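Local coordinates for protein putative Zn-dependent exopeptidase (Bacteroides vulgatus ATCC 8482, PDB 3GUX) that is a putative zinc-dependent exopeptidase of the M28 family, probably an aminopeptidase that removes residues one at a time from the amino end of peptides, at residues K228-K232 / Y241-E245; Q70-A76 / L180-W185; Y32-Q36 / A131-G135; I140-I144 / V306-Y311. All coordinates share one frame; numbering follows the deposited sequence.

Contact 1: residues K228-K232 / Y241-E245; sequences KIWKK and YFVKE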
loop_
_atom_site.group_PDB
_atom_site.type_symbol
_atom_site.label_atom_id
_atom_site.label_comp_id
_atom_site.label_asym_id
_atom_site.label_seq_id
_atom_site.Cartn_x
_atom_site.Cartn_y
_atom_site.Cartn_z
ATOM N N LYS A 228 -0.749 -0.325 17.169
ATOM C CA LYS A 228 -1.922 -1.187 17.012
ATOM C C LYS A 228 -1.639 -2.330 16.056
ATOM O O LYS A 228 -1.976 -3.485 16.314
ATOM C CB LYS A 228 -3.085 -0.353 16.472
ATOM C CG LYS A 228 -4.423 -1.064 16.383
ATOM C CD LYS A 228 -5.401 -0.338 15.461
ATOM C CE LYS A 228 -5.707 1.072 15.915
ATOM N NZ LYS A 228 -6.758 1.685 15.063
ATOM N N ILE A 229 -1.054 -1.978 14.918
ATOM C CA ILE A 229 -0.696 -2.909 13.880
ATOM C C ILE A 229 0.371 -3.903 14.384
ATOM O O ILE A 229 0.249 -5.116 14.188
ATOM C CB ILE A 229 -0.215 -2.132 12.602
ATOM C CG1 ILE A 229 -1.392 -1.355 11.977
ATOM C CG2 ILE A 229 0.415 -3.079 11.601
ATOM C CD1 ILE A 229 -0.989 -0.209 10.939
ATOM N N TRP A 230 1.391 -3.395 15.073
ATOM C CA TRP A 230 2.449 -4.261 15.599
ATOM C C TRP A 230 1.902 -5.165 16.703
ATOM O O TRP A 230 2.322 -6.310 16.810
ATOM C CB TRP A 230 3.650 -3.458 16.095
ATOM C CG TRP A 230 4.743 -3.216 15.082
ATOM C CD1 TRP A 230 6.063 -3.561 15.213
ATOM C CD2 TRP A 230 4.632 -2.573 13.795
ATOM N NE1 TRP A 230 6.773 -3.160 14.117
ATOM C CE2 TRP A 230 5.921 -2.559 13.229
ATOM C CE3 TRP A 230 3.569 -2.023 13.067
ATOM C CZ2 TRP A 230 6.175 -2.035 11.958
ATOM C CZ3 TRP A 230 3.827 -1.483 11.822
ATOM C CH2 TRP A 230 5.119 -1.488 11.286
ATOM N N LYS A 231 0.950 -4.645 17.485
ATOM C CA LYS A 231 0.230 -5.401 18.509
ATOM C C LYS A 231 -0.465 -6.597 17.906
ATOM O O LYS A 231 -0.328 -7.710 18.393
ATOM C CB LYS A 231 -0.828 -4.519 19.228
ATOM C CG LYS A 231 -1.577 -5.167 20.380
ATOM C CD LYS A 231 -2.633 -4.197 21.007
ATOM C CE LYS A 231 -3.535 -4.956 22.014
ATOM N NZ LYS A 231 -4.733 -4.173 22.373
ATOM N N LYS A 232 -1.199 -6.367 16.823
ATOM C CA LYS A 232 -1.952 -7.444 16.182
ATOM C C LYS A 232 -1.040 -8.511 15.615
ATOM O O LYS A 232 -1.323 -9.699 15.736
ATOM C CB LYS A 232 -2.869 -6.895 15.088
ATOM C CG LYS A 232 -3.759 -7.972 14.404
ATOM C CD LYS A 232 -4.749 -8.637 15.318
ATOM C CE LYS A 232 -5.882 -7.731 15.744
ATOM N NZ LYS A 232 -6.844 -8.554 16.550
ATOM N N TYR A 241 8.439 -10.843 12.558
ATOM C CA TYR A 241 8.427 -9.902 11.459
ATOM C C TYR A 241 8.208 -8.469 11.898
ATOM O O TYR A 241 8.820 -7.591 11.339
ATOM C CB TYR A 241 7.352 -10.286 10.455
ATOM C CG TYR A 241 7.597 -11.616 9.804
ATOM C CD1 TYR A 241 8.484 -11.721 8.728
ATOM C CD2 TYR A 241 6.960 -12.757 10.257
ATOM C CE1 TYR A 241 8.728 -12.922 8.111
ATOM C CE2 TYR A 241 7.203 -13.988 9.651
ATOM C CZ TYR A 241 8.075 -14.056 8.565
ATOM O OH TYR A 241 8.313 -15.263 7.939
ATOM N N PHE A 242 7.374 -8.251 12.926
ATOM C CA PHE A 242 7.039 -6.902 13.387
ATOM C C PHE A 242 7.751 -6.586 14.691
ATOM O O PHE A 242 7.203 -6.805 15.782
ATOM C CB PHE A 242 5.525 -6.762 13.524
ATOM C CG PHE A 242 4.804 -6.766 12.209
ATOM C CD1 PHE A 242 4.534 -7.949 11.551
ATOM C CD2 PHE A 242 4.426 -5.574 11.607
ATOM C CE1 PHE A 242 3.895 -7.936 10.325
ATOM C CE2 PHE A 242 3.777 -5.559 10.390
ATOM C CZ PHE A 242 3.514 -6.746 9.751
ATOM N N VAL A 243 8.974 -6.066 14.552
ATOM C CA VAL A 243 9.844 -5.726 15.675
ATOM C C VAL A 243 9.412 -4.398 16.292
ATOM O O VAL A 243 9.470 -3.346 15.617
ATOM C CB VAL A 243 11.337 -5.644 15.249
ATOM C CG1 VAL A 243 12.218 -5.293 16.442
ATOM C CG2 VAL A 243 11.790 -6.956 14.629
ATOM N N LYS A 244 9.002 -4.427 17.567
ATOM C CA LYS A 244 8.535 -3.223 18.240
ATOM C C LYS A 244 9.723 -2.432 18.730
ATOM O O LYS A 244 9.949 -2.321 19.936
ATOM C CB LYS A 244 7.638 -3.561 19.415
ATOM C CG LYS A 244 6.411 -4.342 19.084
ATOM C CD LYS A 244 5.607 -4.516 20.318
ATOM C CE LYS A 244 4.365 -5.285 20.072
ATOM N NZ LYS A 244 3.738 -5.624 21.384
ATOM N N GLU A 245 10.496 -1.891 17.806
ATOM C CA GLU A 245 11.679 -1.099 18.121
ATOM C C GLU A 245 11.780 -0.025 17.069
ATOM O O GLU A 245 11.369 -0.246 15.927
ATOM C CB GLU A 245 12.954 -1.954 18.118
ATOM C CG GLU A 245 12.959 -3.111 19.159
ATOM C CD GLU A 245 14.217 -3.977 19.132
ATOM O OE1 GLU A 245 15.210 -3.597 18.473
ATOM O OE2 GLU A 245 14.199 -5.054 19.775
#

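Contact 2: residues Q70-A76 / L180-W185; sequences QYADLIA and LGSQYW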
loop_
_atom_site.group_PDB
_atom_site.type_symbol
_atom_site.label_atom_id
_atom_site.label_comp_id
_atom_site.label_asym_id
_atom_site.label_seq_id
_atom_site.Cartn_x
_atom_site.Cartn_y
_atom_site.Cartn_z
ATOM N N GLN A 70 -6.067 7.923 -12.211
ATOM C CA GLN A 70 -5.643 9.345 -12.076
ATOM C C GLN A 70 -4.385 9.679 -12.901
ATOM O O GLN A 70 -3.248 9.588 -12.438
ATOM C CB GLN A 70 -5.523 9.625 -10.559
ATOM C CG GLN A 70 -4.861 10.904 -10.062
ATOM C CD GLN A 70 -4.971 11.025 -8.513
ATOM O OE1 GLN A 70 -4.039 10.675 -7.774
ATOM N NE2 GLN A 70 -6.101 11.514 -8.038
ATOM N N TYR A 71 -4.606 10.033 -14.161
ATOM C CA TYR A 71 -3.515 10.369 -15.093
ATOM C C TYR A 71 -2.970 11.778 -14.949
ATOM O O TYR A 71 -3.745 12.719 -14.895
ATOM C CB TYR A 71 -3.976 10.210 -16.525
ATOM C CG TYR A 71 -4.198 8.784 -16.919
ATOM C CD1 TYR A 71 -3.138 7.989 -17.338
ATOM C CD2 TYR A 71 -5.452 8.232 -16.900
ATOM C CE1 TYR A 71 -3.330 6.678 -17.708
ATOM C CE2 TYR A 71 -5.657 6.923 -17.273
ATOM C CZ TYR A 71 -4.601 6.158 -17.682
ATOM O OH TYR A 71 -4.822 4.862 -18.063
ATOM N N ALA A 72 -1.641 11.930 -14.963
ATOM C CA ALA A 72 -1.022 13.240 -14.765
ATOM C C ALA A 72 0.375 13.317 -15.348
ATOM O O ALA A 72 1.107 12.334 -15.311
ATOM C CB ALA A 72 -0.945 13.530 -13.279
ATOM N N ASP A 73 0.750 14.489 -15.853
ATOM C CA ASP A 73 2.099 14.707 -16.344
ATOM C C ASP A 73 2.911 15.210 -15.177
ATOM O O ASP A 73 2.756 16.345 -14.765
ATOM C CB ASP A 73 2.150 15.741 -17.482
ATOM C CG ASP A 73 1.554 15.236 -18.779
ATOM O OD1 ASP A 73 1.143 14.072 -18.870
ATOM O OD2 ASP A 73 1.520 16.015 -19.731
ATOM N N LEU A 74 3.791 14.375 -14.649
ATOM C CA LEU A 74 4.611 14.759 -13.520
ATOM C C LEU A 74 6.070 14.971 -13.956
ATOM O O LEU A 74 6.680 14.068 -14.514
ATOM C CB LEU A 74 4.495 13.693 -12.459
ATOM C CG LEU A 74 3.059 13.403 -11.952
ATOM C CD1 LEU A 74 3.126 12.353 -10.841
ATOM C CD2 LEU A 74 2.338 14.639 -11.468
ATOM N N ILE A 75 6.625 16.143 -13.662
ATOM C CA ILE A 75 8.000 16.483 -14.065
ATOM C C ILE A 75 8.991 15.977 -13.047
ATOM O O ILE A 75 8.932 16.349 -11.886
ATOM C CB ILE A 75 8.216 17.994 -14.296
ATOM C CG1 ILE A 75 7.595 18.466 -15.614
ATOM C CG2 ILE A 75 9.736 18.360 -14.367
ATOM C CD1 ILE A 75 6.105 18.342 -15.725
ATOM N N ALA A 76 9.878 15.108 -13.504
ATOM C CA ALA A 76 10.906 14.515 -12.695
ATOM C C ALA A 76 12.114 15.446 -12.535
ATOM O O ALA A 76 12.189 16.500 -13.142
ATOM C CB ALA A 76 11.332 13.173 -13.297
ATOM N N LEU A 180 6.416 11.311 -6.433
ATOM C CA LEU A 180 5.700 12.313 -7.198
ATOM C C LEU A 180 4.230 11.977 -7.316
ATOM O O LEU A 180 3.404 12.877 -7.289
ATOM C CB LEU A 180 6.340 12.505 -8.585
ATOM C CG LEU A 180 7.791 13.006 -8.589
ATOM C CD1 LEU A 180 8.400 12.953 -10.001
ATOM C CD2 LEU A 180 7.895 14.434 -8.025
ATOM N N GLY A 181 3.889 10.693 -7.406
ATOM C CA GLY A 181 2.493 10.292 -7.509
ATOM C C GLY A 181 1.719 10.545 -6.231
ATOM O O GLY A 181 0.572 11.010 -6.280
ATOM N N SER A 182 2.332 10.230 -5.092
ATOM C CA SER A 182 1.650 10.456 -3.804
ATOM C C SER A 182 1.606 11.956 -3.483
ATOM O O SER A 182 0.633 12.434 -2.903
ATOM C CB SER A 182 2.285 9.653 -2.674
ATOM O OG SER A 182 3.605 10.041 -2.440
ATOM N N GLN A 183 2.665 12.689 -3.821
ATOM C CA GLN A 183 2.631 14.157 -3.666
ATOM C C GLN A 183 1.460 14.682 -4.451
ATOM O O GLN A 183 0.733 15.515 -3.970
ATOM C CB GLN A 183 3.914 14.853 -4.145
ATOM C CG GLN A 183 4.998 14.911 -3.095
ATOM C CD GLN A 183 6.327 15.407 -3.631
ATOM O OE1 GLN A 183 7.127 14.629 -4.169
ATOM N NE2 GLN A 183 6.603 16.675 -3.420
ATOM N N TYR A 184 1.298 14.189 -5.673
ATOM C CA TYR A 184 0.174 14.583 -6.506
ATOM C C TYR A 184 -1.129 14.184 -5.838
ATOM O O TYR A 184 -2.025 15.013 -5.632
ATOM C CB TYR A 184 0.276 13.945 -7.897
ATOM C CG TYR A 184 -0.810 14.400 -8.827
ATOM C CD1 TYR A 184 -0.652 15.555 -9.605
ATOM C CD2 TYR A 184 -2.007 13.710 -8.919
ATOM C CE1 TYR A 184 -1.642 15.973 -10.442
ATOM C CE2 TYR A 184 -2.999 14.135 -9.755
ATOM C CZ TYR A 184 -2.820 15.263 -10.498
ATOM O OH TYR A 184 -3.815 15.658 -11.330
ATOM N N TRP A 185 -1.211 12.916 -5.461
ATOM C CA TRP A 185 -2.432 12.398 -4.863
ATOM C C TRP A 185 -2.816 13.105 -3.567
ATOM O O TRP A 185 -3.942 13.503 -3.431
ATOM C CB TRP A 185 -2.335 10.896 -4.586
ATOM C CG TRP A 185 -3.648 10.375 -3.931
ATOM C CD1 TRP A 185 -4.799 10.029 -4.579
ATOM C CD2 TRP A 185 -3.917 10.210 -2.528
ATOM N NE1 TRP A 185 -5.769 9.652 -3.671
ATOM C CE2 TRP A 185 -5.255 9.749 -2.406
ATOM C CE3 TRP A 185 -3.163 10.395 -1.364
ATOM C CZ2 TRP A 185 -5.856 9.470 -1.164
ATOM C CZ3 TRP A 185 -3.774 10.101 -0.107
ATOM C CH2 TRP A 185 -5.100 9.651 -0.033
#

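Contact 3: residues Y32-Q36 / A131-G135; sequences YIQVQ and ASGVG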
loop_
_atom_site.group_PDB
_atom_site.type_symbol
_atom_site.label_atom_id
_atom_site.label_comp_id
_atom_site.label_asym_id
_atom_site.label_seq_id
_atom_site.Cartn_x
_atom_site.Cartn_y
_atom_site.Cartn_z
ATOM N N TYR A 32 0.475 -12.596 -7.870
ATOM C CA TYR A 32 0.268 -11.200 -8.295
ATOM C C TYR A 32 1.618 -10.486 -8.369
ATOM O O TYR A 32 1.817 -9.650 -9.212
ATOM C CB TYR A 32 -0.706 -10.431 -7.383
ATOM C CG TYR A 32 -2.074 -11.056 -7.247
ATOM C CD1 TYR A 32 -2.746 -11.616 -8.344
ATOM C CD2 TYR A 32 -2.725 -11.056 -6.029
ATOM C CE1 TYR A 32 -4.012 -12.186 -8.193
ATOM C CE2 TYR A 32 -3.978 -11.607 -5.882
ATOM C CZ TYR A 32 -4.606 -12.168 -6.965
ATOM O OH TYR A 32 -5.833 -12.719 -6.790
ATOM N N ILE A 33 2.546 -10.838 -7.486
ATOM C CA ILE A 33 3.880 -10.286 -7.554
ATOM C C ILE A 33 4.589 -10.778 -8.818
ATOM O O ILE A 33 5.178 -9.967 -9.557
ATOM C CB ILE A 33 4.705 -10.590 -6.302
ATOM C CG1 ILE A 33 4.040 -9.902 -5.101
ATOM C CG2 ILE A 33 6.183 -10.143 -6.541
ATOM C CD1 ILE A 33 4.505 -10.304 -3.725
ATOM N N GLN A 34 4.498 -12.080 -9.081
ATOM C CA GLN A 34 5.147 -12.669 -10.240
ATOM C C GLN A 34 4.600 -12.085 -11.568
ATOM O O GLN A 34 5.363 -11.833 -12.489
ATOM C CB GLN A 34 5.009 -14.189 -10.179
ATOM C CG GLN A 34 5.663 -14.914 -11.357
ATOM C CD GLN A 34 7.156 -14.762 -11.351
ATOM O OE1 GLN A 34 7.826 -15.297 -10.471
ATOM N NE2 GLN A 34 7.692 -14.008 -12.316
ATOM N N VAL A 35 3.287 -11.855 -11.655
ATOM C CA VAL A 35 2.697 -11.276 -12.883
ATOM C C VAL A 35 3.203 -9.854 -13.135
ATOM O O VAL A 35 3.387 -9.456 -14.276
ATOM C CB VAL A 35 1.140 -11.282 -12.832
ATOM C CG1 VAL A 35 0.567 -10.480 -13.978
ATOM C CG2 VAL A 35 0.604 -12.731 -12.823
ATOM N N GLN A 36 3.443 -9.091 -12.068
ATOM C CA GLN A 36 3.982 -7.747 -12.236
ATOM C C GLN A 36 5.415 -7.827 -12.707
ATOM O O GLN A 36 5.807 -7.123 -13.639
ATOM C CB GLN A 36 3.950 -6.941 -10.936
ATOM C CG GLN A 36 2.545 -6.625 -10.429
ATOM C CD GLN A 36 2.604 -6.077 -9.019
ATOM O OE1 GLN A 36 2.925 -4.907 -8.824
ATOM N NE2 GLN A 36 2.359 -6.932 -8.032
ATOM N N ALA A 131 6.366 -4.142 -6.413
ATOM C CA ALA A 131 5.546 -5.296 -6.612
ATOM C C ALA A 131 4.980 -5.918 -5.333
ATOM O O ALA A 131 3.816 -6.242 -5.295
ATOM C CB ALA A 131 6.347 -6.377 -7.413
ATOM N N SER A 132 5.810 -6.045 -4.301
ATOM C CA SER A 132 5.414 -6.793 -3.101
ATOM C C SER A 132 4.272 -6.140 -2.387
ATOM O O SER A 132 3.315 -6.820 -2.022
ATOM C CB SER A 132 6.619 -7.060 -2.156
ATOM O OG SER A 132 7.084 -5.887 -1.513
ATOM N N GLY A 133 4.343 -4.822 -2.182
ATOM C CA GLY A 133 3.263 -4.107 -1.521
ATOM C C GLY A 133 1.995 -4.186 -2.359
ATOM O O GLY A 133 0.923 -4.454 -1.822
ATOM N N VAL A 134 2.129 -3.982 -3.667
ATOM C CA VAL A 134 0.984 -4.039 -4.568
ATOM C C VAL A 134 0.344 -5.445 -4.551
ATOM O O VAL A 134 -0.883 -5.586 -4.517
ATOM C CB VAL A 134 1.349 -3.653 -6.024
ATOM C CG1 VAL A 134 0.177 -3.963 -6.969
ATOM C CG2 VAL A 134 1.758 -2.180 -6.121
ATOM N N GLY A 135 1.182 -6.476 -4.630
ATOM C CA GLY A 135 0.703 -7.837 -4.597
ATOM C C GLY A 135 -0.097 -8.210 -3.361
ATOM O O GLY A 135 -1.136 -8.859 -3.458
#

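Contact 4: residues I140-I144 / V306-Y311; sequences IARQI and VMDVIY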
loop_
_atom_site.group_PDB
_atom_site.type_symbol
_atom_site.label_atom_id
_atom_site.label_comp_id
_atom_site.label_asym_id
_atom_site.label_seq_id
_atom_site.Cartn_x
_atom_site.Cartn_y
_atom_site.Cartn_z
ATOM N N ILE A 140 -5.526 -8.610 -0.688
ATOM C CA ILE A 140 -6.485 -8.030 0.287
ATOM C C ILE A 140 -7.788 -7.585 -0.429
ATOM O O ILE A 140 -8.882 -7.822 0.076
ATOM C CB ILE A 140 -5.853 -6.919 1.129
ATOM C CG1 ILE A 140 -4.801 -7.526 2.065
ATOM C CG2 ILE A 140 -6.923 -6.154 1.950
ATOM C CD1 ILE A 140 -3.946 -6.542 2.773
ATOM N N ALA A 141 -7.652 -7.017 -1.626
ATOM C CA ALA A 141 -8.801 -6.614 -2.450
ATOM C C ALA A 141 -9.727 -7.804 -2.735
ATOM O O ALA A 141 -10.945 -7.727 -2.548
ATOM C CB ALA A 141 -8.329 -5.979 -3.775
ATOM N N ARG A 142 -9.122 -8.905 -3.168
ATOM C CA ARG A 142 -9.839 -10.113 -3.497
ATOM C C ARG A 142 -10.632 -10.627 -2.284
ATOM O O ARG A 142 -11.766 -11.071 -2.427
ATOM C CB ARG A 142 -8.849 -11.165 -4.013
ATOM C CG ARG A 142 -9.536 -12.445 -4.546
ATOM C CD ARG A 142 -8.546 -13.476 -5.080
ATOM N NE ARG A 142 -7.808 -14.165 -4.017
ATOM C CZ ARG A 142 -8.236 -15.228 -3.343
ATOM N NH1 ARG A 142 -9.439 -15.760 -3.575
ATOM N NH2 ARG A 142 -7.473 -15.766 -2.388
ATOM N N GLN A 143 -10.028 -10.548 -1.100
ATOM C CA GLN A 143 -10.672 -10.978 0.130
ATOM C C GLN A 143 -11.789 -10.021 0.510
ATOM O O GLN A 143 -12.809 -10.462 1.069
ATOM C CB GLN A 143 -9.668 -11.060 1.279
ATOM C CG GLN A 143 -8.544 -12.078 1.096
ATOM C CD GLN A 143 -8.990 -13.513 1.131
ATOM O OE1 GLN A 143 -9.993 -13.872 1.773
ATOM N NE2 GLN A 143 -8.226 -14.358 0.456
ATOM N N ILE A 144 -11.585 -8.715 0.251
ATOM C CA ILE A 144 -12.629 -7.719 0.536
ATOM C C ILE A 144 -13.838 -8.065 -0.314
ATOM O O ILE A 144 -14.954 -8.046 0.184
ATOM C CB ILE A 144 -12.194 -6.248 0.323
ATOM C CG1 ILE A 144 -11.187 -5.836 1.398
ATOM C CG2 ILE A 144 -13.416 -5.320 0.380
ATOM C CD1 ILE A 144 -10.569 -4.472 1.198
ATOM N N VAL A 306 -2.469 -7.054 8.315
ATOM C CA VAL A 306 -3.256 -5.945 7.774
ATOM C C VAL A 306 -4.748 -6.275 7.772
ATOM O O VAL A 306 -5.553 -5.444 8.156
ATOM C CB VAL A 306 -2.768 -5.450 6.379
ATOM C CG1 VAL A 306 -3.744 -4.423 5.768
ATOM C CG2 VAL A 306 -1.418 -4.790 6.510
HETATM N N MSE A 307 -5.109 -7.493 7.430
HETATM C CA MSE A 307 -6.536 -7.829 7.445
HETATM C C MSE A 307 -7.112 -7.883 8.849
HETATM O O MSE A 307 -8.173 -7.308 9.083
HETATM C CB MSE A 307 -6.785 -9.122 6.718
HETATM C CG MSE A 307 -6.241 -8.996 5.354
HETATM SE SE MSE A 307 -7.018 -10.213 4.235
HETATM C CE MSE A 307 -8.381 -8.990 3.776
ATOM N N ASP A 308 -6.416 -8.505 9.794
ATOM C CA ASP A 308 -6.937 -8.563 11.175
ATOM C C ASP A 308 -7.011 -7.153 11.780
ATOM O O ASP A 308 -7.898 -6.894 12.571
ATOM C CB ASP A 308 -6.141 -9.531 12.071
ATOM C CG ASP A 308 -6.591 -10.979 11.921
ATOM O OD1 ASP A 308 -7.491 -11.396 12.675
ATOM O OD2 ASP A 308 -6.031 -11.711 11.088
ATOM N N VAL A 309 -6.095 -6.263 11.391
ATOM C CA VAL A 309 -6.152 -4.893 11.846
ATOM C C VAL A 309 -7.393 -4.236 11.243
ATOM O O VAL A 309 -8.247 -3.763 11.995
ATOM C CB VAL A 309 -4.883 -4.091 11.524
ATOM C CG1 VAL A 309 -5.126 -2.578 11.682
ATOM C CG2 VAL A 309 -3.750 -4.532 12.412
ATOM N N ILE A 310 -7.536 -4.291 9.918
ATOM C CA ILE A 310 -8.631 -3.548 9.268
ATOM C C ILE A 310 -9.996 -4.123 9.537
ATOM O O ILE A 310 -10.934 -3.346 9.647
ATOM C CB ILE A 310 -8.443 -3.304 7.714
ATOM C CG1 ILE A 310 -8.664 -4.556 6.875
ATOM C CG2 ILE A 310 -7.078 -2.689 7.428
ATOM C CD1 ILE A 310 -8.373 -4.301 5.406
ATOM N N TYR A 311 -10.114 -5.445 9.658
ATOM C CA TYR A 311 -11.406 -6.066 9.969
ATOM C C TYR A 311 -11.900 -5.772 11.423
ATOM O O TYR A 311 -13.101 -5.921 11.700
ATOM C CB TYR A 311 -11.407 -7.585 9.650
ATOM C CG TYR A 311 -11.631 -7.901 8.183
ATOM C CD1 TYR A 311 -10.620 -7.724 7.250
ATOM C CD2 TYR A 311 -12.851 -8.385 7.722
ATOM C CE1 TYR A 311 -10.802 -8.015 5.915
ATOM C CE2 TYR A 311 -13.045 -8.676 6.350
ATOM C CZ TYR A 311 -12.004 -8.494 5.467
ATOM O OH TYR A 311 -12.127 -8.747 4.121
#

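Contact 1: residues K228-K232 / Y241-E245
Trp230 of helix 223-236 lies against Phe242 and the two residues after it, joining that helix to the short strand 242-244, which follows it in this α/β, phosphorylase/hydrolase-like fold. The side chain can be followed outward. Its CB lies beside Lys244 CG, and its CG meets the CB of Phe242, which sits over the five-membered ring, 3.8 Å from the centroid, in a CH-pi contact. CD1 approaches the backbone, 3.5 Å from Phe242 O. NE1 gives a weak, bent hydrogen bond to Val243 O at 3.1 Å, with an N-H...O angle of 128°, while its stronger partner is Phe212 O of the adjoining strand 212-214. Val243 O also takes a weak bond from Glu245 N, closing an inverse gamma turn centred on Lys244.

The benzo half of the indole receives the edge of Phe242 in a T-shaped stack, centroids 5.0 Å apart and planes at 89°. With CG anti to the carbonyl carbon (chi1 -69°) the Phe242 ring leans toward the helix, and its CD2 lies 3.6 Å above the indole plane, over the centre. On the helix side Ile229 CG2 touches Phe242 CE2, and Ile229, Trp230 and Phe242 all rest on strand 265-269, at one margin of the main sheet. This inner half of the contact is therefore apolar and buried. At the outer rim the extended chain of Lys244 runs alongside the helix, its CE 4.0 Å from Trp230 O.

Contact 2: residues Q70-A76 / L180-W185
Strand 70-75 passes helix 180-185 with their axes 9.7 Å apart at closest and directed at 121° to each other, so that Leu74 faces Leu180 at one end and Gln70 faces Trp185 at the other. The alternation of the strand turns Gln70, Ala72 and Leu74 toward the helix and Tyr71 and Asp73 away from it. Leu74 divides its methyls: CD1 rests 3.9 Å from Leu180 CB, and CD2 lies 3.6 Å from Tyr184 CD1. One turn after Leu180, Tyr184 stands up from the helix with CG anti to the backbone N (chi1 -176°), and this brings its ring up against the strand. There Ala72 CB sits over one face in a CH-pi contact, 3.9 Å from the centroid and offset toward the rim.

The strand belongs to the mixed central sheet of the peptidase, where 66-75 is an outermost strand paired antiparallel with 81-91, and the helix packs across its face. Gln70 meets the edge of the tyrosine ring, CG lying 3.7 Å from Tyr184 CE2. The extended chain then places OE1 in the plane of the Trp185 indole, 3.3 Å from CD1. That oxygen accepts a hydrogen bond from Asn86 ND2, which also bonds Gly181 O, so one amide of the neighbouring strand ties both partners together. Beyond the strand's end, Leu180 CD1 reaches Ala76 CA at 4.0 Å.

Contact 3: residues Y32-Q36 / A131-G135
Ala131 O is gripped by two donors: Gly135 N, in the ordinary helical bond of 2.7 Å, and the amide of Gln36 from helix 26-37, whose NE2 lies 3.2 Å from the oxygen. The same NE2 gives its other bond to Tyr32 O, one turn back in its own helix, at 3.0 Å and nearly straight (N-H...O 163°). Tyr32 O lies in the plane of the Gln36 amide, whereas Ala131 O is tilted 25° out of it. With both bonds made, the amide is fixed in rotation, and its OE1 is left against the side chain of Val134, 3.4 Å from CG1.

Gly135 lets the backbones come close. The two helices run at 134° to each other, and Ile33 CA is 5.0 Å from Gly135 CA. With no side chain in the way, Ile33 CG1 lies 4.0 Å from Gly135 CA, and the isoleucine reaches onward with CD1 against Ser132 CA. Its other branch, CG2, packs on Ala131 CB, while Tyr32 brings the edge of its ring to Gly135 O.

The contact joins helix 26-37 to the first turn of helix 131-146, just after the unmodelled residues 110-129, which by comparison with M28 relatives probably include the aspartate that bridges the two zinc ions. Helix 47-62 closes in alongside, with Tyr55 on Tyr32, Cys52 on Gln36 and Leu56 on Val134.

Contact 4: residues I140-I144 / V306-Y311
Ile140 and Met307, a selenomethionine in the crystal, begin the packing between helix 131-146 and helix 296-311, neighbours on one face of the central sheet of this α/β fold. The axes are 11.7 Å apart and inclined at 43°, a spacing bridged by long side chains. Ile140 uses both of its branches. The CG1 branch carries CD1 to Val306 CG1, 3.7 Å away, while its CG1 slides past the Met307 chain running the opposite way. CG2, anti to the backbone N, meets the Met307 CE methyl at 3.7 Å and, more loosely, Ile310 CD1. On the sheet side of this cluster lies Leu101 of strand 98-104, touched by Ile140, Val306 and Ile310 alike.

One turn further, Gln143 offers the helix opposite its aliphatic part. Its CB is 3.5 Å from Met307 CE, because the selenomethionine chain bends at its last torsion (chi3 90°) and swings the methyl across toward the glutamine. The Gln143 chain folds back at chi2, and its amide nitrogen turns to Glu139 of its own helix, leaving the selenium beside CB and CG. Met307 is thus wedged between Ile140 and Gln143.

Ile144, which also rests on Ile153 of strand 152-158, meets the hydroxyl end of Tyr311. The tyrosine reaches across to helix 131-146, and its hydroxyl is hydrogen-bonded to Glu147 O just past that helix's end. The same hydroxyl, Tyr311 OH, lies 3.8 Å from Ile144 CA.

How the contacts relate
Contacts 3 and 4 are the buried pair, and they share helix 131-146: its start is fixed to helix 26-37 through a glycine and a glutamine amide, its later part to helix 296-311 mainly by apolar side chains, with no hydrogen bond between the two segments. They meet where Tyr32 OH lies against Arg142 CD. Contact 4 also touches contact 1, Val309 packing on Ile229 and Lys232, so helices 131-146, 296-311 and 223-236 form a continuous series. Contacts 1 and 2 are only partly buried and lie on opposite sides of the chain's centre, their centres about 32 Å apart. Each joins a helix to a strand, and each centres on an aromatic residue that receives a CH-pi contact.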